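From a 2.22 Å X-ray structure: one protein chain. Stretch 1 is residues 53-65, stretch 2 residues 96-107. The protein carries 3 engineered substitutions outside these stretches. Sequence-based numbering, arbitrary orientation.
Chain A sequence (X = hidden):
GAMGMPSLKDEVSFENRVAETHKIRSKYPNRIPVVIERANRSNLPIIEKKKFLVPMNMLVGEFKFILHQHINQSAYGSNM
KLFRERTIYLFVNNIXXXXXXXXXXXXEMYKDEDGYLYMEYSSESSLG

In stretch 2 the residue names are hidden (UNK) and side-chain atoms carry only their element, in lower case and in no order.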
# COMPACT_ATOMS: atom_id res chain seq x y z
N LEU A 53 -1.62 -6.16 4.56
CA LEU A 53 -2.90 -6.69 5.01
C LEU A 53 -3.31 -5.80 6.18
O LEU A 53 -2.87 -6.00 7.31
CB LEU A 53 -2.73 -8.15 5.42
CG LEU A 53 -3.95 -9.06 5.34
CD1 LEU A 53 -4.64 -8.92 3.98
CD2 LEU A 53 -3.51 -10.50 5.58
N VAL A 54 -4.13 -4.79 5.89
CA VAL A 54 -4.37 -3.68 6.83
C VAL A 54 -5.67 -3.87 7.62
O VAL A 54 -6.71 -4.16 7.03
CB VAL A 54 -4.46 -2.36 6.06
CG1 VAL A 54 -4.65 -1.19 7.02
CG2 VAL A 54 -3.20 -2.17 5.23
N PRO A 55 -5.62 -3.70 8.94
CA PRO A 55 -6.84 -3.84 9.73
C PRO A 55 -7.94 -2.91 9.22
O PRO A 55 -7.66 -1.74 8.93
CB PRO A 55 -6.42 -3.44 11.14
CG PRO A 55 -4.95 -3.63 11.16
CD PRO A 55 -4.48 -3.31 9.78
N MET A 56 -9.16 -3.42 9.13
CA MET A 56 -10.27 -2.65 8.56
C MET A 56 -10.57 -1.34 9.30
O MET A 56 -10.92 -0.34 8.67
CB MET A 56 -11.52 -3.51 8.47
CG MET A 56 -12.11 -3.91 9.82
SD MET A 56 -13.67 -4.76 9.62
CE MET A 56 -14.26 -4.81 11.32
N ASN A 57 -10.45 -1.34 10.63
CA ASN A 57 -10.72 -0.16 11.47
C ASN A 57 -9.55 0.81 11.65
O ASN A 57 -9.69 1.85 12.30
CB ASN A 57 -11.30 -0.56 12.83
CG ASN A 57 -12.80 -0.77 12.79
OD1 ASN A 57 -13.51 -0.20 11.96
ND2 ASN A 57 -13.30 -1.55 13.72
N MET A 58 -8.40 0.50 11.04
CA MET A 58 -7.27 1.44 11.03
C MET A 58 -7.63 2.72 10.28
O MET A 58 -8.14 2.67 9.16
CB MET A 58 -6.03 0.82 10.38
CG MET A 58 -4.88 1.79 10.20
SD MET A 58 -3.29 0.99 9.81
CE MET A 58 -2.86 0.39 11.46
N LEU A 59 -7.31 3.86 10.87
CA LEU A 59 -7.56 5.14 10.23
C LEU A 59 -6.59 5.37 9.08
O LEU A 59 -5.44 4.96 9.12
CB LEU A 59 -7.44 6.29 11.23
CG LEU A 59 -8.53 6.31 12.29
CD1 LEU A 59 -8.15 7.26 13.42
CD2 LEU A 59 -9.86 6.70 11.66
N VAL A 60 -7.07 6.04 8.04
CA VAL A 60 -6.25 6.33 6.87
C VAL A 60 -5.02 7.12 7.32
O VAL A 60 -3.90 6.78 6.96
CB VAL A 60 -7.03 7.08 5.77
CG1 VAL A 60 -6.13 7.54 4.64
CG2 VAL A 60 -8.12 6.18 5.21
N GLY A 61 -5.24 8.15 8.14
CA GLY A 61 -4.14 8.95 8.68
C GLY A 61 -3.07 8.12 9.39
O GLY A 61 -1.89 8.43 9.31
N GLU A 62 -3.50 7.07 10.08
CA GLU A 62 -2.57 6.19 10.77
C GLU A 62 -1.79 5.35 9.77
O GLU A 62 -0.57 5.22 9.87
CB GLU A 62 -3.32 5.29 11.76
CG GLU A 62 -4.00 6.04 12.89
CD GLU A 62 -4.96 5.17 13.71
OE1 GLU A 62 -5.48 4.17 13.17
OE2 GLU A 62 -5.21 5.52 14.89
N PHE A 63 -2.49 4.79 8.78
CA PHE A 63 -1.83 3.97 7.77
C PHE A 63 -0.85 4.78 6.91
O PHE A 63 0.25 4.28 6.55
CB PHE A 63 -2.84 3.29 6.87
CG PHE A 63 -2.20 2.44 5.81
CD1 PHE A 63 -1.44 1.33 6.17
CD2 PHE A 63 -2.33 2.76 4.46
CE1 PHE A 63 -0.85 0.54 5.20
CE2 PHE A 63 -1.74 1.97 3.49
CZ PHE A 63 -1.00 0.86 3.86
N LYS A 64 -1.25 6.02 6.61
CA LYS A 64 -0.37 6.99 5.95
C LYS A 64 0.92 7.25 6.74
O LYS A 64 1.99 7.36 6.16
CB LYS A 64 -1.10 8.33 5.71
CG LYS A 64 -2.13 8.28 4.58
CD LYS A 64 -2.46 9.66 3.99
CE LYS A 64 -3.31 10.50 4.92
NZ LYS A 64 -3.88 11.69 4.21
N PHE A 65 0.82 7.37 8.06
CA PHE A 65 2.01 7.53 8.91
C PHE A 65 2.91 6.31 8.80
O PHE A 65 4.09 6.42 8.55
CB PHE A 65 1.61 7.76 10.36
CG PHE A 65 2.77 7.79 11.31
CD1 PHE A 65 3.24 6.61 11.89
CD2 PHE A 65 3.39 8.99 11.64
CE1 PHE A 65 4.31 6.64 12.77
CE2 PHE A 65 4.45 9.01 12.53
CZ PHE A 65 4.91 7.84 13.08
N UNK A 96 -6.10 12.23 -3.12
CA UNK A 96 -5.48 12.21 -1.81
C UNK A 96 -6.35 11.40 -0.84
O UNK A 96 -7.53 11.69 -0.67
c UNK A 96 -4.69 13.55 0.17
c UNK A 96 -4.34 14.43 -2.17
c UNK A 96 -5.26 13.63 -1.25
N UNK A 97 -5.77 10.38 -0.19
CA UNK A 97 -6.57 9.67 0.79
C UNK A 97 -7.04 10.60 1.90
O UNK A 97 -6.23 11.37 2.44
c UNK A 97 -4.48 8.54 0.38
c UNK A 97 -5.61 8.61 1.35
c UNK A 97 -4.38 9.91 -0.22
N UNK A 98 -8.34 10.53 2.23
CA UNK A 98 -8.96 11.40 3.24
C UNK A 98 -8.57 10.91 4.64
O UNK A 98 -8.85 9.76 5.01
c UNK A 98 -12.38 12.83 2.41
c UNK A 98 -11.19 12.69 3.33
c UNK A 98 -13.27 14.00 2.80
c UNK A 98 -10.49 11.37 3.07
n UNK A 98 -14.19 14.38 1.69
N UNK A 99 -7.93 11.78 5.41
CA UNK A 99 -7.25 11.35 6.64
C UNK A 99 -8.21 10.80 7.69
O UNK A 99 -7.87 9.84 8.39
c UNK A 99 -6.39 12.48 7.22
o UNK A 99 -5.24 12.69 6.38
c UNK A 99 -5.89 12.14 8.63
N UNK A 100 -9.42 11.37 7.77
CA UNK A 100 -10.38 11.01 8.82
C UNK A 100 -11.31 9.84 8.53
O UNK A 100 -12.34 9.71 9.18
N UNK A 101 -10.96 9.00 7.57
CA UNK A 101 -11.77 7.84 7.18
C UNK A 101 -11.12 6.56 7.69
O UNK A 101 -9.96 6.57 8.11
c UNK A 101 -11.89 7.77 5.65
c UNK A 101 -12.74 8.84 4.93
c UNK A 101 -14.17 8.84 5.44
c UNK A 101 -12.71 8.64 3.42
N UNK A 102 -11.89 5.47 7.66
CA UNK A 102 -11.38 4.13 7.92
C UNK A 102 -10.78 3.54 6.66
O UNK A 102 -11.18 3.89 5.55
c UNK A 102 -12.35 3.59 10.90
c UNK A 102 -13.26 3.51 9.68
c UNK A 102 -12.51 3.20 8.40
c UNK A 102 -14.32 2.44 9.88
N UNK A 103 -9.83 2.63 6.81
CA UNK A 103 -9.23 1.95 5.66
C UNK A 103 -10.24 1.05 4.96
O UNK A 103 -10.07 0.73 3.78
c UNK A 103 -7.99 1.12 6.08
c UNK A 103 -5.96 1.40 3.57
c UNK A 103 -6.70 1.93 6.24
s UNK A 103 -6.15 2.75 4.72
N UNK A 104 -11.29 0.63 5.66
CA UNK A 104 -12.36 -0.11 5.01
C UNK A 104 -13.07 0.77 3.99
O UNK A 104 -13.47 0.28 2.93
o UNK A 104 -12.97 -3.31 5.26
c UNK A 104 -14.50 -1.46 5.44
c UNK A 104 -13.36 -0.62 6.04
c UNK A 104 -14.02 -2.78 4.86
n UNK A 104 -14.80 -3.33 3.93
N UNK A 105 -13.25 2.05 4.31
CA UNK A 105 -13.97 2.97 3.45
C UNK A 105 -13.25 3.10 2.12
O UNK A 105 -13.84 2.92 1.05
o UNK A 105 -14.91 4.83 6.34
o UNK A 105 -16.25 3.60 5.04
c UNK A 105 -14.16 4.31 4.14
c UNK A 105 -15.17 4.24 5.25
N UNK A 106 -11.94 3.35 2.19
CA UNK A 106 -11.11 3.37 1.01
C UNK A 106 -11.30 2.10 0.21
O UNK A 106 -11.43 2.16 -1.02
c UNK A 106 -9.63 3.54 1.38
c UNK A 106 -9.09 4.96 1.28
c UNK A 106 -7.59 5.02 1.58
c UNK A 106 -9.87 5.89 2.18
N UNK A 107 -11.31 0.96 0.90
CA UNK A 107 -11.46 -0.32 0.23
C UNK A 107 -12.81 -0.39 -0.47
O UNK A 107 -12.86 -0.70 -1.65
c UNK A 107 -11.34 -1.47 1.22
c UNK A 107 -12.40 -3.67 0.63
c UNK A 107 -11.23 -5.34 -0.63
c UNK A 107 -11.31 -2.83 0.57
c UNK A 107 -10.14 -4.51 -0.69
c UNK A 107 -10.18 -3.27 -0.08
c UNK A 107 -12.37 -4.93 0.03
o UNK A 107 -11.16 -6.58 -1.24

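Position 96 has three side-chain carbons, one carrying the other two: a fork at the first atom, with no close contact to stretch 1. This is Val-96.

At position 97 three carbons close a ring onto the backbone N, which only proline does. Its CB lies 3.5 Å from Val-60 CG1, and the backbone O at 97 accepts a hydrogen bond from Lys-64 NZ at 3.0 Å. This is Pro-97.

Position 98 carries four carbons in a row ending in nitrogen, the pattern of lysine. The side chain points away and is poorly ordered; the backbone does the work here, with O of 98 lying 3.3 Å from Val-60 CB. This is Lys-98.

Position 99 has one carbon bearing an oxygen and a carbon. That side-chain oxygen takes a 2.7 Å hydrogen bond from Lys-64 NZ, so one ammonium holds two points of the loop, this hydroxyl and the backbone O of Pro-97. The backbone O of 99 receives Gly-61 N at 3.1 Å. The residue is Thr-99. Gly-61 CA and Thr-99 CA are 4.4 Å apart, and an ideal CB on Gly-61 would fall 2.7 Å from Thr-99 CG2, a clash; the bare glycine lets the chains come this close.

Position 100 has no side-chain atoms and is Gly-100. It sits in the type I turn running from Lys-98 to position 101.

Position 101 shows four carbons forked at the second. The side-chain end leads away, but the backbone O of 101 accepts a nearly straight hydrogen bond from Val-60 N (2.9 Å, 168°) and also meets Leu-59 CA at 3.5 Å. By its branching this is Leu-101.

Position 102 repeats that four-carbon fork. One of its terminal carbons lies 4.1 Å from Leu-59 CD2, and its backbone forms a single bridge with that of Leu-59. It is Leu-102.

Position 103 is an unbranched run of two carbons, sulfur and carbon. Its second carbon packs 3.8 Å from Val-54 CG1 and its sulfur 3.8 Å from Phe-63 CD2, an oblique sulfur-aromatic approach. This is Met-103, with all three chi angles m.

Position 104 has three carbons, the third carrying oxygen and nitrogen. Its backbone N donates to Met-56 O at 3.2 Å. This is Gln-104.

Position 105 ends its two carbons in two oxygens: Asp-105. It reaches back within its own stretch, where Leu-102 N gives its OD2 a weak hydrogen bond.

Position 106 again has four carbons forked at the second, one terminal carbon 3.5 Å from Val-60 CG2: Leu-106.

Position 107 is one carbon, then a six-carbon ring bearing oxygen: Tyr-107, out of reach of stretch 1.

The contact joins two helix starts, Leu-59 and Leu-102 both being N-caps, with the helix axes nearly perpendicular at 92°. Backbone hydrogen bonds fix the register, including Met-103 N to Met-58 O at 2.9 Å, while Val-60 and Met-103 fill the buried middle. The rule to read is backbone for alignment, apolar side chains for packing, and one lysine to tether the loop.

Stretch 2 (96-107) VPKTGLLMQDLY
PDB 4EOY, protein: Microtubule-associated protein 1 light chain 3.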